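Local coordinates for protein serine-threonine phosphatase 2C (Toxoplasma gondii, PDB 2I44) that probably removes phosphate groups from serine and threonine residues of proteins, as a metal-binding member of the PP2C phosphatase family, at residues G64-E69 / D134-T139; M162-P167 / P256-M261; L170-L175 / S273-V278. All coordinates share one frame; numbering follows the deposited sequence.

Contact 1. Residues G64-E69 / D134-T139; sequences GDFASE and DYASST
The Phe66 ring meets Ala136 CB obliquely: Phe66 CD2 lies 4.1 Å from Ala136 CB, and the closer approach is made by Phe66 CB. Chi1 of -175° sets Phe66 CG anti to the backbone N; the side chain also packs on Met127 and Cys128 of helix 98-130. Ala67 carries the centre of the contact. Its CB rests on the peptide group after Ser137, 3.3 Å from Ser137 C, and also reaches the CB of Ser138 at 3.9 Å. Beyond it, Ser138 OG lies 3.6 Å from Ser68 CB; the two hydroxyls bond to other groups, Ser138 OG to Thr139 O on an in-plane lone pair and Ser68 OG to Glu37 O. No direct hydrogen bond crosses the contact. A water bridges instead, donating to Gly64 O (3.0 Å) and Ser137 O (2.8 Å) while accepting from Ser68 N (3.2 Å), which ties the first turn of helix 66-80 to the strand. The backbone of Ser137 bonds to Thr62, and Thr139 to Asp60, a calcium ligand. The contact thus seats a helix start on the sheet of strands 53-62 and 137-146, beside the metal site of the PP2C fold.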
loop_
_atom_site.group_PDB
_atom_site.type_symbol
_atom_site.label_atom_id
_atom_site.label_comp_id
_atom_site.label_asym_id
_atom_site.label_seq_id
_atom_site.Cartn_x
_atom_site.Cartn_y
_atom_site.Cartn_z
ATOM N N GLY A 64 -7.450 12.985 8.754
ATOM C CA GLY A 64 -6.255 13.806 8.738
ATOM C C GLY A 64 -5.171 13.083 7.959
ATOM O O GLY A 64 -5.301 11.890 7.678
ATOM N N ASP A 65 -4.104 13.790 7.607
ATOM C CA ASP A 65 -3.014 13.179 6.854
ATOM C C ASP A 65 -1.841 12.758 7.742
ATOM O O ASP A 65 -0.804 12.326 7.245
ATOM C CB ASP A 65 -2.504 14.144 5.772
ATOM C CG ASP A 65 -2.025 15.481 6.341
ATOM O OD1 ASP A 65 -1.648 15.538 7.532
ATOM O OD2 ASP A 65 -2.014 16.480 5.587
ATOM N N PHE A 66 -2.005 12.867 9.054
ATOM C CA PHE A 66 -0.918 12.529 9.965
ATOM C C PHE A 66 -0.288 11.149 9.774
ATOM O O PHE A 66 0.929 11.031 9.653
ATOM C CB PHE A 66 -1.373 12.670 11.420
ATOM C CG PHE A 66 -0.271 12.443 12.413
ATOM C CD1 PHE A 66 0.608 13.469 12.747
ATOM C CD2 PHE A 66 -0.089 11.193 12.992
ATOM C CE1 PHE A 66 1.654 13.248 13.648
ATOM C CE2 PHE A 66 0.952 10.962 13.891
ATOM C CZ PHE A 66 1.825 11.994 14.219
ATOM N N ALA A 67 -1.104 10.103 9.759
ATOM C CA ALA A 67 -0.571 8.755 9.606
ATOM C C ALA A 67 0.132 8.523 8.271
ATOM O O ALA A 67 1.246 7.992 8.246
ATOM C CB ALA A 67 -1.674 7.720 9.811
ATOM N N SER A 68 -0.501 8.904 7.162
ATOM C CA SER A 68 0.124 8.697 5.852
ATOM C C SER A 68 1.357 9.590 5.657
ATOM O O SER A 68 2.366 9.156 5.100
ATOM C CB SER A 68 -0.888 8.942 4.723
ATOM O OG SER A 68 -1.398 10.267 4.750
ATOM N N GLU A 69 1.281 10.832 6.125
ATOM C CA GLU A 69 2.397 11.763 5.978
ATOM C C GLU A 69 3.671 11.272 6.666
ATOM O O GLU A 69 4.778 11.435 6.143
ATOM C CB GLU A 69 2.001 13.137 6.526
ATOM C CG GLU A 69 3.138 14.146 6.653
ATOM C CD GLU A 69 3.858 14.442 5.342
ATOM O OE1 GLU A 69 3.357 14.070 4.256
ATOM O OE2 GLU A 69 4.938 15.069 5.407
ATOM N N ASP A 134 -5.566 10.531 17.986
ATOM C CA ASP A 134 -6.326 9.339 18.358
ATOM C C ASP A 134 -6.771 8.383 17.267
ATOM O O ASP A 134 -6.769 7.173 17.478
ATOM C CB ASP A 134 -7.558 9.730 19.175
ATOM C CG ASP A 134 -7.200 10.375 20.497
ATOM O OD1 ASP A 134 -6.047 10.213 20.960
ATOM O OD2 ASP A 134 -8.081 11.035 21.081
ATOM N N TYR A 135 -7.154 8.905 16.106
ATOM C CA TYR A 135 -7.634 8.032 15.050
ATOM C C TYR A 135 -6.932 8.141 13.706
ATOM O O TYR A 135 -7.264 7.407 12.778
ATOM C CB TYR A 135 -9.142 8.244 14.877
ATOM C CG TYR A 135 -9.949 7.834 16.093
ATOM C CD1 TYR A 135 -10.276 6.495 16.317
ATOM C CD2 TYR A 135 -10.352 8.780 17.039
ATOM C CE1 TYR A 135 -10.987 6.102 17.454
ATOM C CE2 TYR A 135 -11.062 8.401 18.184
ATOM C CZ TYR A 135 -11.377 7.060 18.386
ATOM O OH TYR A 135 -12.077 6.676 19.506
ATOM N N ALA A 136 -5.973 9.051 13.590
ATOM C CA ALA A 136 -5.251 9.196 12.330
ATOM C C ALA A 136 -4.753 7.813 11.912
ATOM O O ALA A 136 -4.022 7.154 12.658
ATOM C CB ALA A 136 -4.074 10.162 12.489
ATOM N N SER A 137 -5.168 7.380 10.725
ATOM C CA SER A 137 -4.800 6.073 10.196
ATOM C C SER A 137 -4.416 6.145 8.721
ATOM O O SER A 137 -4.542 7.191 8.079
ATOM C CB SER A 137 -5.976 5.097 10.332
ATOM O OG SER A 137 -6.449 5.014 11.661
ATOM N N SER A 138 -3.955 5.016 8.186
ATOM C CA SER A 138 -3.578 4.938 6.782
ATOM C C SER A 138 -3.510 3.492 6.298
ATOM O O SER A 138 -3.121 2.580 7.042
ATOM C CB SER A 138 -2.214 5.614 6.555
ATOM O OG SER A 138 -1.809 5.545 5.192
ATOM N N THR A 139 -3.915 3.274 5.054
ATOM C CA THR A 139 -3.821 1.947 4.475
ATOM C C THR A 139 -2.390 1.900 3.967
ATOM O O THR A 139 -1.643 2.883 4.059
ATOM C CB THR A 139 -4.682 1.779 3.231
ATOM O OG1 THR A 139 -4.163 2.640 2.211
ATOM C CG2 THR A 139 -6.138 2.114 3.507
HETATM O O HOH W 1 -3.359 9.730 8.228
#

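Contact 2. Residues M162-P167 / P256-M261; sequences MGVETP and PQHRVM
Gly163 faces both Arg259 and Val260 across an antiparallel strand pair, a classic beta bulge that shifts the register by one residue between Gly163 and Val164. The backbone bonds define it: Gly163 O accepts from Arg259 N at 2.9 Å and from Val260 N at 3.3 Å, while Gly163 N donates almost straight to Val260 O (174° at the hydrogen). Past the bulge, Glu165 N bonds to Gln257 O, with the donor 37° above that carbonyl plane. The charged contact joins Glu165 to Arg259. Glu165 OE1 takes both Arg259 NE (3.0 Å) and Arg259 NH2 (3.1 Å), but both bonds are weak and bent, and the carboxylate and guanidinium planes are turned 79° apart; Glu165 CB lies over one guanidinium face. Arg259 NH1 is held separately, by Pro256 O at 2.7 Å in the guanidinium plane. Apolar and aromatic contacts gather where Met162, Val164, His258 and Met261 share a sheet face, near Phe320 of the adjoining strand. Both methionines are selenomethionines. Met162 sets SE at the edge of the His258 ring, 5.1 Å from the centroid. Val164 CG2, the branch anti to the carbonyl carbon, sits over one face of that imidazole, 3.6 Å from the centroid and displaced toward the rim.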
loop_
_atom_site.group_PDB
_atom_site.type_symbol
_atom_site.label_atom_id
_atom_site.label_comp_id
_atom_site.label_asym_id
_atom_site.label_seq_id
_atom_site.Cartn_x
_atom_site.Cartn_y
_atom_site.Cartn_z
HETATM N N MSE A 162 -1.460 -6.345 -11.235
HETATM C CA MSE A 162 -0.326 -6.854 -11.992
HETATM C C MSE A 162 -0.711 -7.308 -13.394
HETATM O O MSE A 162 -1.678 -8.046 -13.579
HETATM C CB MSE A 162 0.314 -8.023 -11.233
HETATM C CG MSE A 162 1.647 -8.495 -11.805
HETATM SE SE MSE A 162 3.119 -7.359 -11.275
HETATM C CE MSE A 162 3.797 -8.461 -9.826
ATOM N N GLY A 163 0.053 -6.854 -14.379
ATOM C CA GLY A 163 -0.200 -7.236 -15.755
ATOM C C GLY A 163 0.878 -8.202 -16.211
ATOM O O GLY A 163 2.062 -7.867 -16.193
ATOM N N VAL A 164 0.473 -9.408 -16.602
ATOM C CA VAL A 164 1.408 -10.428 -17.057
ATOM C C VAL A 164 0.939 -10.954 -18.416
ATOM O O VAL A 164 -0.203 -11.386 -18.564
ATOM C CB VAL A 164 1.482 -11.599 -16.047
ATOM C CG1 VAL A 164 2.503 -12.638 -16.506
ATOM C CG2 VAL A 164 1.852 -11.069 -14.666
ATOM N N GLU A 165 1.825 -10.907 -19.406
ATOM C CA GLU A 165 1.494 -11.368 -20.752
ATOM C C GLU A 165 1.494 -12.895 -20.853
ATOM O O GLU A 165 2.381 -13.564 -20.318
ATOM C CB GLU A 165 2.494 -10.779 -21.752
ATOM C CG GLU A 165 2.154 -10.997 -23.213
ATOM C CD GLU A 165 3.220 -10.421 -24.138
ATOM O OE1 GLU A 165 3.594 -9.237 -23.958
ATOM O OE2 GLU A 165 3.688 -11.149 -25.044
ATOM N N THR A 166 0.474 -13.438 -21.516
ATOM C CA THR A 166 0.346 -14.885 -21.724
ATOM C C THR A 166 0.109 -15.085 -23.216
ATOM O O THR A 166 -0.179 -14.133 -23.933
ATOM C CB THR A 166 -0.882 -15.493 -20.991
ATOM O OG1 THR A 166 -2.089 -15.077 -21.649
ATOM C CG2 THR A 166 -0.918 -15.057 -19.525
ATOM N N PRO A 167 0.221 -16.326 -23.706
ATOM C CA PRO A 167 -0.017 -16.492 -25.143
ATOM C C PRO A 167 -1.437 -16.102 -25.541
ATOM O O PRO A 167 -1.697 -15.795 -26.699
ATOM C CB PRO A 167 0.279 -17.974 -25.383
ATOM C CG PRO A 167 0.090 -18.606 -24.023
ATOM C CD PRO A 167 0.677 -17.585 -23.092
ATOM N N PRO A 256 9.871 -13.104 -17.251
ATOM C CA PRO A 256 10.004 -12.318 -18.481
ATOM C C PRO A 256 8.666 -11.758 -18.965
ATOM O O PRO A 256 8.624 -10.723 -19.627
ATOM C CB PRO A 256 10.595 -13.323 -19.467
ATOM C CG PRO A 256 11.456 -14.176 -18.578
ATOM C CD PRO A 256 10.547 -14.407 -17.385
ATOM N N GLN A 257 7.579 -12.447 -18.628
ATOM C CA GLN A 257 6.240 -12.028 -19.037
ATOM C C GLN A 257 5.638 -10.924 -18.175
ATOM O O GLN A 257 4.665 -10.279 -18.580
ATOM C CB GLN A 257 5.286 -13.228 -19.053
ATOM C CG GLN A 257 5.611 -14.281 -20.104
ATOM C CD GLN A 257 6.933 -14.984 -19.849
ATOM O OE1 GLN A 257 7.146 -15.574 -18.787
ATOM N NE2 GLN A 257 7.825 -14.928 -20.826
ATOM N N HIS A 258 6.191 -10.710 -16.985
ATOM C CA HIS A 258 5.674 -9.654 -16.119
ATOM C C HIS A 258 5.922 -8.298 -16.776
ATOM O O HIS A 258 7.066 -7.910 -17.031
ATOM C CB HIS A 258 6.320 -9.750 -14.736
ATOM C CG HIS A 258 5.730 -10.832 -13.885
ATOM N ND1 HIS A 258 4.838 -10.574 -12.865
ATOM C CD2 HIS A 258 5.827 -12.178 -13.965
ATOM C CE1 HIS A 258 4.407 -11.715 -12.357
ATOM N NE2 HIS A 258 4.991 -12.704 -13.008
ATOM N N ARG A 259 4.836 -7.584 -17.056
ATOM C CA ARG A 259 4.915 -6.303 -17.745
ATOM C C ARG A 259 4.737 -5.053 -16.899
ATOM O O ARG A 259 5.471 -4.078 -17.062
ATOM C CB ARG A 259 3.877 -6.269 -18.868
ATOM C CG ARG A 259 4.090 -7.307 -19.948
ATOM C CD ARG A 259 5.066 -6.818 -21.006
ATOM N NE ARG A 259 5.379 -7.876 -21.965
ATOM C CZ ARG A 259 6.177 -8.910 -21.713
ATOM N NH1 ARG A 259 6.761 -9.032 -20.524
ATOM N NH2 ARG A 259 6.385 -9.833 -22.647
ATOM N N VAL A 260 3.765 -5.063 -15.999
ATOM C CA VAL A 260 3.535 -3.870 -15.209
ATOM C C VAL A 260 2.873 -4.122 -13.860
ATOM O O VAL A 260 2.050 -5.020 -13.706
ATOM C CB VAL A 260 2.685 -2.868 -16.025
ATOM C CG1 VAL A 260 1.381 -3.532 -16.457
ATOM C CG2 VAL A 260 2.418 -1.610 -15.216
HETATM N N MSE A 261 3.270 -3.326 -12.878
HETATM C CA MSE A 261 2.714 -3.409 -11.539
HETATM C C MSE A 261 2.151 -2.026 -11.257
HETATM O O MSE A 261 2.775 -1.016 -11.596
HETATM C CB MSE A 261 3.813 -3.774 -10.532
HETATM C CG MSE A 261 3.351 -3.837 -9.081
HETATM SE SE MSE A 261 4.763 -4.456 -7.888
HETATM C CE MSE A 261 4.063 -6.210 -7.505
#

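Contact 3. Residues L170-L175 / S273-V278; sequences LNCEFL and SAAQAV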
loop_
_atom_site.group_PDB
_atom_site.type_symbol
_atom_site.label_atom_id
_atom_site.label_comp_id
_atom_site.label_asym_id
_atom_site.label_seq_id
_atom_site.Cartn_x
_atom_site.Cartn_y
_atom_site.Cartn_z
ATOM N N LEU A 170 -3.111 -10.441 -22.161
ATOM C CA LEU A 170 -2.631 -9.901 -20.897
ATOM C C LEU A 170 -3.446 -10.414 -19.708
ATOM O O LEU A 170 -4.665 -10.275 -19.677
ATOM C CB LEU A 170 -2.685 -8.369 -20.954
ATOM C CG LEU A 170 -1.640 -7.566 -20.175
ATOM C CD1 LEU A 170 -0.245 -8.091 -20.474
ATOM C CD2 LEU A 170 -1.743 -6.096 -20.573
ATOM N N ASN A 171 -2.766 -11.026 -18.743
ATOM C CA ASN A 171 -3.409 -11.539 -17.535
ATOM C C ASN A 171 -3.322 -10.424 -16.485
ATOM O O ASN A 171 -2.232 -9.963 -16.146
ATOM C CB ASN A 171 -2.684 -12.799 -17.053
ATOM C CG ASN A 171 -3.308 -13.399 -15.806
ATOM O OD1 ASN A 171 -3.258 -12.813 -14.720
ATOM N ND2 ASN A 171 -3.899 -14.581 -15.956
ATOM N N CYS A 172 -4.477 -9.993 -15.985
ATOM C CA CYS A 172 -4.544 -8.904 -15.016
ATOM C C CYS A 172 -5.237 -9.311 -13.731
ATOM O O CYS A 172 -6.375 -9.779 -13.756
ATOM C CB CYS A 172 -5.285 -7.725 -15.644
ATOM S SG CYS A 172 -4.536 -7.186 -17.183
ATOM N N GLU A 173 -4.562 -9.106 -12.605
ATOM C CA GLU A 173 -5.129 -9.480 -11.318
ATOM C C GLU A 173 -4.613 -8.578 -10.200
ATOM O O GLU A 173 -3.617 -7.876 -10.363
ATOM C CB GLU A 173 -4.745 -10.924 -10.989
ATOM C CG GLU A 173 -3.264 -11.087 -10.629
ATOM C CD GLU A 173 -2.930 -12.466 -10.066
ATOM O OE1 GLU A 173 -3.750 -12.995 -9.284
ATOM O OE2 GLU A 173 -1.846 -13.012 -10.387
ATOM N N PHE A 174 -5.306 -8.601 -9.067
ATOM C CA PHE A 174 -4.880 -7.843 -7.898
ATOM C C PHE A 174 -4.037 -8.822 -7.090
ATOM O O PHE A 174 -4.372 -10.001 -7.018
ATOM C CB PHE A 174 -6.086 -7.402 -7.059
ATOM C CG PHE A 174 -6.828 -6.239 -7.632
ATOM C CD1 PHE A 174 -6.174 -5.029 -7.872
ATOM C CD2 PHE A 174 -8.185 -6.336 -7.914
ATOM C CE1 PHE A 174 -6.864 -3.937 -8.382
ATOM C CE2 PHE A 174 -8.879 -5.253 -8.421
ATOM C CZ PHE A 174 -8.216 -4.050 -8.654
ATOM N N LEU A 175 -2.941 -8.352 -6.504
ATOM C CA LEU A 175 -2.096 -9.226 -5.698
ATOM C C LEU A 175 -2.485 -9.109 -4.227
ATOM O O LEU A 175 -1.938 -9.797 -3.369
ATOM C CB LEU A 175 -0.621 -8.852 -5.868
ATOM C CG LEU A 175 -0.053 -9.004 -7.281
ATOM C CD1 LEU A 175 1.394 -8.508 -7.322
ATOM C CD2 LEU A 175 -0.134 -10.461 -7.709
ATOM N N SER A 273 -11.259 -1.419 -12.722
ATOM C CA SER A 273 -10.923 -2.822 -12.427
ATOM C C SER A 273 -9.431 -3.005 -12.722
ATOM O O SER A 273 -8.820 -2.152 -13.357
ATOM C CB SER A 273 -11.695 -3.774 -13.337
ATOM O OG SER A 273 -11.083 -3.831 -14.616
ATOM N N ALA A 274 -8.854 -4.118 -12.280
ATOM C CA ALA A 274 -7.432 -4.373 -12.510
ATOM C C ALA A 274 -7.103 -4.353 -14.004
ATOM O O ALA A 274 -6.153 -3.693 -14.433
ATOM C CB ALA A 274 -7.029 -5.719 -11.892
ATOM N N ALA A 275 -7.900 -5.069 -14.795
ATOM C CA ALA A 275 -7.690 -5.119 -16.242
ATOM C C ALA A 275 -7.790 -3.731 -16.880
ATOM O O ALA A 275 -6.995 -3.388 -17.754
ATOM C CB ALA A 275 -8.695 -6.074 -16.889
ATOM N N GLN A 276 -8.756 -2.927 -16.443
ATOM C CA GLN A 276 -8.906 -1.581 -16.997
ATOM C C GLN A 276 -7.687 -0.716 -16.698
ATOM O O GLN A 276 -7.219 0.038 -17.556
ATOM C CB GLN A 276 -10.154 -0.898 -16.433
ATOM C CG GLN A 276 -11.470 -1.493 -16.917
ATOM C CD GLN A 276 -12.669 -0.795 -16.308
ATOM O OE1 GLN A 276 -12.803 -0.733 -15.092
ATOM N NE2 GLN A 276 -13.546 -0.264 -17.152
ATOM N N ALA A 277 -7.170 -0.819 -15.480
ATOM C CA ALA A 277 -6.008 -0.026 -15.105
ATOM C C ALA A 277 -4.784 -0.435 -15.922
ATOM O O ALA A 277 -4.075 0.411 -16.459
ATOM C CB ALA A 277 -5.723 -0.183 -13.611
ATOM N N VAL A 278 -4.541 -1.732 -16.024
ATOM C CA VAL A 278 -3.391 -2.211 -16.775
ATOM C C VAL A 278 -3.469 -1.767 -18.236
ATOM O O VAL A 278 -2.486 -1.288 -18.799
ATOM C CB VAL A 278 -3.289 -3.742 -16.706
ATOM C CG1 VAL A 278 -2.218 -4.237 -17.658
ATOM C CG2 VAL A 278 -2.962 -4.164 -15.284
#
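Ser273 N donates to Gln276 OE1 at 2.9 Å, on a lone pair in the amide plane, and Gln276 N returns a bond to Ser273 OG at 3.1 Å; both are close to straight. This reciprocal pair is a capping box that closes the N-terminus of helix 274-286, whose first turn packs on the strand through apolar atoms. Ala274 points its methyl onto the face of the Phe174 ring, 3.8 Å from the centroid and only 10° off the normal, a CH-pi contact over the ring centre. Chi1 of -77° puts Phe174 CG anti to the carbonyl carbon, beside the backbone N. Cys172 covers the middle: its CB lies 3.6 Å from Ala275 CA, while Cys172 SG meets Val278 CB at 3.7 Å. At the far end Leu170 CD2 and Val278 CG1 come tip to tip at 3.5 Å, a tight carbon pair. Arg159 makes a cation-pi contact with Phe174, and Trp269 meets the ring edge-to-face. Strand 169-174 is outermost on this side of its sheet, paired with strand 159-166; the 274-278 turn crosses strand 170-174 at 121° between N-to-C directions, and Val278 also packs on Val260 of strand 258-264.

Contact 1 is buried, whereas contacts 2 and 3 are each partly buried and lie on the other side of the chain's centre, their centres about 33 Å and 28 Å from that of contact 1. Contact 1 sets helix 66-80 against the sheet containing strands 53-62 and 137-146; contacts 2 and 3 share the second sheet, as strands 159-166 and 169-174 are neighbours there. They meet directly: Val164 O lies 2.6 Å from Asn171 N, and Leu175 CD1 packs on the CE methyls of Met162 and Met261. Their chemistry follows position: small residues and a bridging water near the calcium site, backbone bonding plus an ion pair at the rim of the sheet, and apolar contacts between edge strand and helix.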